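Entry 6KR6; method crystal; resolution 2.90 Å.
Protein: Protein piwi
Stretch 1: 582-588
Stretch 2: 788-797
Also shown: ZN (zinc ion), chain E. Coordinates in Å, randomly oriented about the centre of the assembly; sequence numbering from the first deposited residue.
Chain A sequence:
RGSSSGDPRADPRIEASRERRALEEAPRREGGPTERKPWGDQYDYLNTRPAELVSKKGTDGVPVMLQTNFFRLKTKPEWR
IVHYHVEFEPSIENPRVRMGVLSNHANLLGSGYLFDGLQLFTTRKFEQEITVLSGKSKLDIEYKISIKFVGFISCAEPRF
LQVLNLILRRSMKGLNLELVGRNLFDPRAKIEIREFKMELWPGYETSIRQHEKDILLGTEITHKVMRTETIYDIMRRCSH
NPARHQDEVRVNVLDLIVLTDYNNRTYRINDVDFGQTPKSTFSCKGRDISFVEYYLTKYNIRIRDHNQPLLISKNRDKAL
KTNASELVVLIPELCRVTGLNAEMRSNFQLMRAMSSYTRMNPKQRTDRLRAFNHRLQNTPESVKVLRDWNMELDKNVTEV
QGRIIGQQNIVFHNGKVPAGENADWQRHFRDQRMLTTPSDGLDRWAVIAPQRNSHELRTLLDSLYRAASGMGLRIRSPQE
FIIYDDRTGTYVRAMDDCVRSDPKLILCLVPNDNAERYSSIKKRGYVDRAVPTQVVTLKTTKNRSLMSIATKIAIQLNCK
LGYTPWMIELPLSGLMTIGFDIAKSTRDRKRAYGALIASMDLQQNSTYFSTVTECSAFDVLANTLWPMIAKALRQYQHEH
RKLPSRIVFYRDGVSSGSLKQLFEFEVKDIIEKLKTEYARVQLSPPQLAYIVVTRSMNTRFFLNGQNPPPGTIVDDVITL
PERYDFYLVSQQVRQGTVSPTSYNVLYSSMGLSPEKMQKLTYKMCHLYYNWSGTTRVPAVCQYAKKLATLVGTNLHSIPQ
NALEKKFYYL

Stretch 1 582-588: IAKSTRD
Stretch 2 (788-797) ATLVGTNLHS

The end of a β-strand, Ile582 to Lys584, runs beside the last turns of a helix, Ala788 to Leu795. The two elements point nearly the same way: their N-to-C directions differ by 18°, and the axes approach to 7.4 Å. Nearest CA atoms pair Ala583 with Ala788 (5.5 Å), Ser585 with Gly792 (4.3 Å) and Thr586 with Thr793 (5.5 Å). Together the stretches bury 341 Å².

The strand is extended, with phi/psi of -132/157, -150/139 and -74/159 for Ile582, Ala583 and Lys584. The CA-to-CB bonds of Ile582 and Lys584 point away from the helix, whereas that of Ala583 points toward it. The small methyl of Ala583 fits a close approach, its CB lying 3.8 Å from Ala788 CB and 3.6 Å from Ala788 O. Ala788 O is already satisfied within the helix, accepting from Gly792 N at 2.9 Å.

One turn on, Gly792 (phi/psi -77/-25) allows the closest backbone pairing. Its CA is 4.0 Å from Lys584 O, and an ideal CB would point toward the strand and lie 2.8 Å from that same oxygen, a clash. Ser585 remains extended at -102/143, and its CA makes a CA-H...O contact of 3.5 Å with Gly792 O. The chain then turns at Thr586 (-79/-31) and Arg587 (-74/-38), bringing Thr586 N to Gly792 O in a nearly straight hydrogen bond of 3.1 Å, with an angle of 166° at the hydrogen.

This carbonyl lies where the helix widens into a pi-type turn over 791-795. Within it, Leu795 N donates to Leu790 O at 3.1 Å and His796 N to Val791 O at 2.6 Å; Leu790 O also receives Asn794 N at 3.1 Å. His796 then leaves helical geometry with positive phi (56/23), its CA-to-CB bond pointing toward the first stretch.

The imidazole of His796 (chi1 -64°, m; chi2 137°) joins the contact to a metal site. ND1 binds the zinc ion at 2.0 Å, while NE2 donates to Thr586 OG1 at 2.7 Å, with an angle of 151° at the hydrogen. Both ring nitrogens are therefore engaged. Thr586, in the p rotamer (chi1 56°), places its hydroxyl at the ring edge, near the ring plane; OG1 also lies 3.4 Å from Thr793 O, a weak hydrogen bond whose proton has another acceptor within reach. Over one face of the ring sits Arg587 CB, 3.9 Å from the centroid and 13° off the normal, a CH-pi contact; the arginine is not modelled beyond CB.

Ser585, buried and in the t rotamer (chi1 176°), brings OG to 3.5 Å from His796 CD2 and accepts a weak hydrogen bond from Arg587 N at 3.3 Å. Thr793 (chi1 -60°, m) points its CA-to-CB bond away and returns its hydroxyl to its own helix, OG1 donating weakly to Thr789 O at 3.0 Å.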

# COMPACT_ATOMS: atom_id res chain seq x y z
N ILE A 582 6.24 -7.09 5.81
CA ILE A 582 5.59 -7.48 7.04
C ILE A 582 4.17 -7.94 6.74
O ILE A 582 3.58 -7.58 5.71
CB ILE A 582 5.58 -6.33 8.08
CG1 ILE A 582 5.54 -4.97 7.38
CG2 ILE A 582 6.80 -6.42 8.98
CD1 ILE A 582 4.20 -4.60 6.77
N ALA A 583 3.62 -8.75 7.64
CA ALA A 583 2.27 -9.26 7.46
C ALA A 583 1.61 -9.51 8.80
O ALA A 583 2.24 -10.01 9.73
CB ALA A 583 2.28 -10.56 6.64
N LYS A 584 0.32 -9.14 8.89
CA LYS A 584 -0.48 -9.46 10.06
C LYS A 584 -0.83 -10.94 10.07
O LYS A 584 -0.80 -11.62 9.04
CB LYS A 584 -1.76 -8.62 10.09
CG LYS A 584 -1.55 -7.12 10.26
CD LYS A 584 -2.85 -6.36 10.09
CE LYS A 584 -2.65 -4.85 10.15
NZ LYS A 584 -3.87 -4.10 9.74
N SER A 585 -1.18 -11.44 11.26
CA SER A 585 -1.48 -12.85 11.45
C SER A 585 -2.98 -13.08 11.53
O SER A 585 -3.71 -12.26 12.09
CB SER A 585 -0.81 -13.38 12.73
OG SER A 585 -1.17 -14.73 12.97
N THR A 586 -3.43 -14.20 10.96
CA THR A 586 -4.85 -14.53 11.01
C THR A 586 -5.25 -15.11 12.36
O THR A 586 -6.40 -14.93 12.79
CB THR A 586 -5.20 -15.51 9.90
OG1 THR A 586 -4.37 -16.68 10.00
CG2 THR A 586 -5.01 -14.87 8.53
N ARG A 587 -4.34 -15.81 13.03
CA ARG A 587 -4.65 -16.38 14.34
C ARG A 587 -4.72 -15.30 15.41
O ARG A 587 -5.57 -15.35 16.30
CB ARG A 587 -3.63 -17.45 14.71
N ASP A 588 -3.83 -14.31 15.33
CA ASP A 588 -3.77 -13.25 16.33
C ASP A 588 -3.41 -11.95 15.62
O ASP A 588 -2.33 -11.84 15.02
CB ASP A 588 -2.74 -13.57 17.42
CG ASP A 588 -2.72 -12.54 18.53
OD1 ASP A 588 -3.51 -11.58 18.49
OD2 ASP A 588 -1.89 -12.69 19.46
N ALA A 788 6.19 -13.65 4.04
CA ALA A 788 5.51 -13.13 5.22
C ALA A 788 4.03 -13.51 5.21
O ALA A 788 3.47 -13.89 6.25
CB ALA A 788 5.67 -11.62 5.31
N THR A 789 3.38 -13.42 4.05
CA THR A 789 1.98 -13.81 3.95
C THR A 789 1.80 -15.30 4.21
O THR A 789 0.85 -15.70 4.89
CB THR A 789 1.43 -13.43 2.57
OG1 THR A 789 1.50 -12.01 2.39
CG2 THR A 789 -0.02 -13.88 2.43
N LEU A 790 2.71 -16.13 3.69
CA LEU A 790 2.63 -17.56 3.96
C LEU A 790 2.76 -17.85 5.45
O LEU A 790 2.02 -18.68 5.99
CB LEU A 790 3.71 -18.30 3.18
CG LEU A 790 3.78 -19.81 3.46
CD1 LEU A 790 2.59 -20.53 2.85
CD2 LEU A 790 5.09 -20.40 2.97
N VAL A 791 3.68 -17.16 6.13
CA VAL A 791 3.88 -17.43 7.55
C VAL A 791 2.68 -16.95 8.36
O VAL A 791 2.19 -17.66 9.25
CB VAL A 791 5.19 -16.79 8.05
CG1 VAL A 791 5.31 -16.94 9.55
CG2 VAL A 791 6.38 -17.42 7.35
N GLY A 792 2.17 -15.75 8.06
CA GLY A 792 1.10 -15.18 8.85
C GLY A 792 -0.28 -15.74 8.58
O GLY A 792 -1.15 -15.69 9.45
N THR A 793 -0.50 -16.29 7.38
CA THR A 793 -1.81 -16.82 7.01
C THR A 793 -1.94 -18.31 7.30
O THR A 793 -3.00 -18.77 7.74
CB THR A 793 -2.08 -16.56 5.52
OG1 THR A 793 -2.06 -15.14 5.28
CG2 THR A 793 -3.43 -17.12 5.11
N ASN A 794 -0.87 -19.09 7.07
CA ASN A 794 -0.95 -20.54 7.13
C ASN A 794 -0.00 -21.15 8.16
O ASN A 794 -0.43 -22.00 8.95
CB ASN A 794 -0.65 -21.13 5.74
CG ASN A 794 -1.45 -20.45 4.64
OD1 ASN A 794 -1.02 -19.44 4.09
ND2 ASN A 794 -2.62 -21.00 4.33
N LEU A 795 1.26 -20.74 8.17
CA LEU A 795 2.25 -21.41 9.01
C LEU A 795 2.11 -21.05 10.49
O LEU A 795 2.19 -21.93 11.35
CB LEU A 795 3.66 -21.08 8.52
CG LEU A 795 4.02 -21.63 7.14
CD1 LEU A 795 5.49 -21.40 6.82
CD2 LEU A 795 3.68 -23.11 7.05
N HIS A 796 1.90 -19.77 10.80
CA HIS A 796 1.76 -19.29 12.18
C HIS A 796 2.96 -19.67 13.04
O HIS A 796 2.86 -19.74 14.27
CB HIS A 796 0.47 -19.80 12.82
CG HIS A 796 -0.78 -19.28 12.17
ND1 HIS A 796 -1.87 -20.08 11.91
CD2 HIS A 796 -1.10 -18.05 11.72
CE1 HIS A 796 -2.81 -19.36 11.33
NE2 HIS A 796 -2.37 -18.12 11.20
N SER A 797 4.11 -19.92 12.42
CA SER A 797 5.33 -20.26 13.13
C SER A 797 6.51 -20.05 12.20
O SER A 797 6.35 -19.88 10.99
CB SER A 797 5.30 -21.69 13.68
OG SER A 797 4.47 -21.78 14.82
ZN ZN E . -2.05 -22.09 12.21